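Local coordinates for methyltransferase-like protein (Saccharopolyspora spinosa, PDB 4PNE), which catalyses a [4+2] cycloaddition in spinosyn biosynthesis on a methyltransferase-like fold that holds S-adenosylhomocysteine, at residues Ala160-Trp165 and Val186-Gly191. Numbering follows the deposited sequence.
Sequences AFDAAW and VLKPGG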
ATOM      1  N   ALA A 160       9.994  16.877   8.202  1.00 14.67           N
ATOM      2  CA  ALA A 160      11.104  16.331   7.402  1.00 13.69           C
ATOM      3  C   ALA A 160      10.760  16.071   5.937  1.00 14.96           C
ATOM      4  O   ALA A 160      11.638  16.108   5.072  1.00 17.16           O
ATOM      5  CB  ALA A 160      11.579  15.051   8.018  1.00 14.66           C
ATOM      6  N   PHE A 161       9.493  15.777   5.648  1.00 12.41           N
ATOM      7  CA  PHE A 161       9.111  15.301   4.313  1.00 11.28           C
ATOM      8  C   PHE A 161       8.128  16.220   3.613  1.00 12.59           C
ATOM      9  O   PHE A 161       7.192  16.717   4.228  1.00 13.74           O
ATOM     10  CB  PHE A 161       8.481  13.906   4.396  1.00 11.79           C
ATOM     11  CG  PHE A 161       9.419  12.865   4.866  1.00 11.41           C
ATOM     12  CD1 PHE A 161      10.231  12.232   3.986  1.00 13.29           C
ATOM     13  CD2 PHE A 161       9.462  12.523   6.187  1.00 12.11           C
ATOM     14  CE1 PHE A 161      11.103  11.272   4.403  1.00  9.40           C
ATOM     15  CE2 PHE A 161      10.350  11.564   6.642  1.00 14.64           C
ATOM     16  CZ  PHE A 161      11.169  10.937   5.750  1.00 12.81           C
ATOM     17  N   ASP A 162       8.300  16.406   2.308  1.00 11.16           N
ATOM     18  CA  ASP A 162       7.374  17.173   1.499  1.00 10.61           C
ATOM     19  C   ASP A 162       6.087  16.404   1.183  1.00 10.78           C
ATOM     20  O   ASP A 162       5.035  16.999   0.946  1.00 11.71           O
ATOM     21  CB  ASP A 162       8.031  17.586   0.179  1.00 12.52           C
ATOM     22  CG  ASP A 162       9.295  18.412   0.389  1.00 17.11           C
ATOM     23  OD1 ASP A 162       9.177  19.603   0.728  1.00 19.82           O
ATOM     24  OD2 ASP A 162      10.424  17.894   0.243  1.00 14.61           O
ATOM     25  N   ALA A 163       6.181  15.079   1.159  1.00 10.25           N
ATOM     26  CA  ALA A 163       5.064  14.241   0.782  1.00 10.34           C
ATOM     27  C   ALA A 163       5.222  12.864   1.366  1.00  8.62           C
ATOM     28  O   ALA A 163       6.308  12.486   1.839  1.00 10.39           O
ATOM     29  CB  ALA A 163       4.944  14.146  -0.715  1.00 14.44           C
ATOM     30  N   ALA A 164       4.135  12.117   1.308  1.00 10.77           N
ATOM     31  CA  ALA A 164       4.106  10.746   1.743  1.00 10.56           C
ATOM     32  C   ALA A 164       3.105   9.940   0.953  1.00  8.73           C
ATOM     33  O   ALA A 164       2.111  10.485   0.486  1.00 10.67           O
ATOM     34  CB  ALA A 164       3.755  10.692   3.205  1.00 10.42           C
ATOM     35  N   TRP A 165       3.349   8.636   0.856  1.00  7.96           N
ATOM     36  CA  TRP A 165       2.393   7.655   0.357  1.00  9.54           C
ATOM     37  C   TRP A 165       2.007   6.674   1.477  1.00  9.89           C
ATOM     38  O   TRP A 165       2.846   6.271   2.261  1.00 10.50           O
ATOM     39  CB  TRP A 165       2.958   6.831  -0.779  1.00 12.61           C
ATOM     40  CG  TRP A 165       3.364   7.546  -1.976  1.00  9.58           C
ATOM     41  CD1 TRP A 165       2.930   8.776  -2.383  1.00 11.25           C
ATOM     42  CD2 TRP A 165       4.323   7.112  -2.942  1.00 11.69           C
ATOM     43  NE1 TRP A 165       3.523   9.106  -3.576  1.00 11.95           N
ATOM     44  CE2 TRP A 165       4.385   8.099  -3.934  1.00 14.08           C
ATOM     45  CE3 TRP A 165       5.102   5.952  -3.090  1.00 15.95           C
ATOM     46  CZ2 TRP A 165       5.235   8.001  -5.022  1.00 17.91           C
ATOM     47  CZ3 TRP A 165       5.919   5.842  -4.184  1.00 19.70           C
ATOM     48  CH2 TRP A 165       5.985   6.848  -5.138  1.00 20.96           C
ATOM     49  N   VAL A 186       5.816  14.131  10.766  1.00 11.18           N
ATOM     50  CA  VAL A 186       7.047  14.223   9.971  1.00 14.79           C
ATOM     51  C   VAL A 186       6.843  14.907   8.609  1.00 13.02           C
ATOM     52  O   VAL A 186       7.816  15.247   7.963  1.00 11.95           O
ATOM     53  CB  VAL A 186       7.704  12.828   9.753  1.00  9.56           C
ATOM     54  CG1 VAL A 186       7.942  12.129  11.074  1.00 12.79           C
ATOM     55  CG2 VAL A 186       6.825  11.954   8.854  1.00 11.43           C
ATOM     56  N   LEU A 187       5.603  15.135   8.174  1.00 11.58           N
ATOM     57  CA  LEU A 187       5.366  15.995   7.021  1.00 11.55           C
ATOM     58  C   LEU A 187       5.664  17.437   7.388  1.00 13.69           C
ATOM     59  O   LEU A 187       5.414  17.841   8.524  1.00 12.16           O
ATOM     60  CB  LEU A 187       3.921  15.911   6.529  1.00 11.27           C
ATOM     61  CG  LEU A 187       3.537  14.692   5.708  1.00 11.27           C
ATOM     62  CD1 LEU A 187       2.049  14.646   5.548  1.00 13.25           C
ATOM     63  CD2 LEU A 187       4.184  14.754   4.351  1.00  8.39           C
ATOM     64  N   LYS A 188       6.155  18.183   6.409  1.00 11.02           N
ATOM     65  CA  LYS A 188       6.304  19.632   6.522  1.00 11.96           C
ATOM     66  C   LYS A 188       4.932  20.264   6.436  1.00 13.11           C
ATOM     67  O   LYS A 188       4.006  19.672   5.896  1.00 13.29           O
ATOM     68  CB  LYS A 188       7.234  20.138   5.412  1.00 13.04           C
ATOM     69  CG  LYS A 188       8.634  19.621   5.539  1.00 14.74           C
ATOM     70  CD  LYS A 188       9.478  19.924   4.310  1.00 17.01           C
ATOM     71  CE  LYS A 188      10.869  19.359   4.457  1.00 22.98           C
ATOM     72  NZ  LYS A 188      11.606  19.426   3.162  1.00 32.50           N
ATOM     73  N   PRO A 189       4.781  21.492   6.962  1.00 14.81           N
ATOM     74  CA  PRO A 189       3.503  22.171   6.741  1.00 14.71           C
ATOM     75  C   PRO A 189       3.184  22.287   5.262  1.00 12.61           C
ATOM     76  O   PRO A 189       4.064  22.640   4.446  1.00 15.52           O
ATOM     77  CB  PRO A 189       3.722  23.559   7.369  1.00 18.22           C
ATOM     78  CG  PRO A 189       4.808  23.347   8.365  1.00 21.23           C
ATOM     79  CD  PRO A 189       5.708  22.276   7.794  1.00 17.17           C
ATOM     80  N   GLY A 190       1.942  21.948   4.919  1.00 14.03           N
ATOM     81  CA  GLY A 190       1.543  21.891   3.529  1.00 15.61           C
ATOM     82  C   GLY A 190       1.875  20.580   2.829  1.00 14.61           C
ATOM     83  O   GLY A 190       1.474  20.394   1.699  1.00 15.82           O
ATOM     84  N   GLY A 191       2.637  19.705   3.480  1.00 13.35           N
ATOM     85  CA  GLY A 191       3.008  18.422   2.906  1.00 11.86           C
ATOM     86  C   GLY A 191       1.803  17.552   2.595  1.00 14.24           C
ATOM     87  O   GLY A 191       0.853  17.495   3.370  1.00 13.38           O
TER
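F161 and L187 pair as a short parallel beta bridge where the helix 176-186 runs out. The carbonyl O of V186, the last residue of that helix, is gripped by two amides: F161 N at 2.9 Å, lying in the carbonyl plane, and A160 N at 2.7 Å, tilted well out of it. K188 N answers with a nearly straight bond to F161 O (2.8 Å, 168° at the hydrogen). This bridge is the tight part, backed on the buried side by apolar side chains. CB of V186 lies in the plane of the F161 ring at its edge, with CG2 3.8 Å from CD2; the branched, compact valine fits beside the flat ring. L187 reaches further with CD2, which settles over the backbone of A163; the small alanine side chain lets this methyl come within 4.2 Å of A164 CB. The looser, partly exposed flank belongs to K188. Its extended chain passes A160 O to bring NZ within 3.4 Å of D162 OD1, a salt bridge whose hydrogen bond is weak, whereas OD2 bonds to R95 N. K188 also opens a type II turn, closed by G191 N to K188 O, in which G190 takes a positive phi (84°). G191 CA touches D162 O (3.2 Å), where a side chain would press on K188 O. G191 leads into strand 191-200, beside strand 161-167 in the Rossmann-like sheet; strand 95-99 flanks 161-167 on the opposite edge.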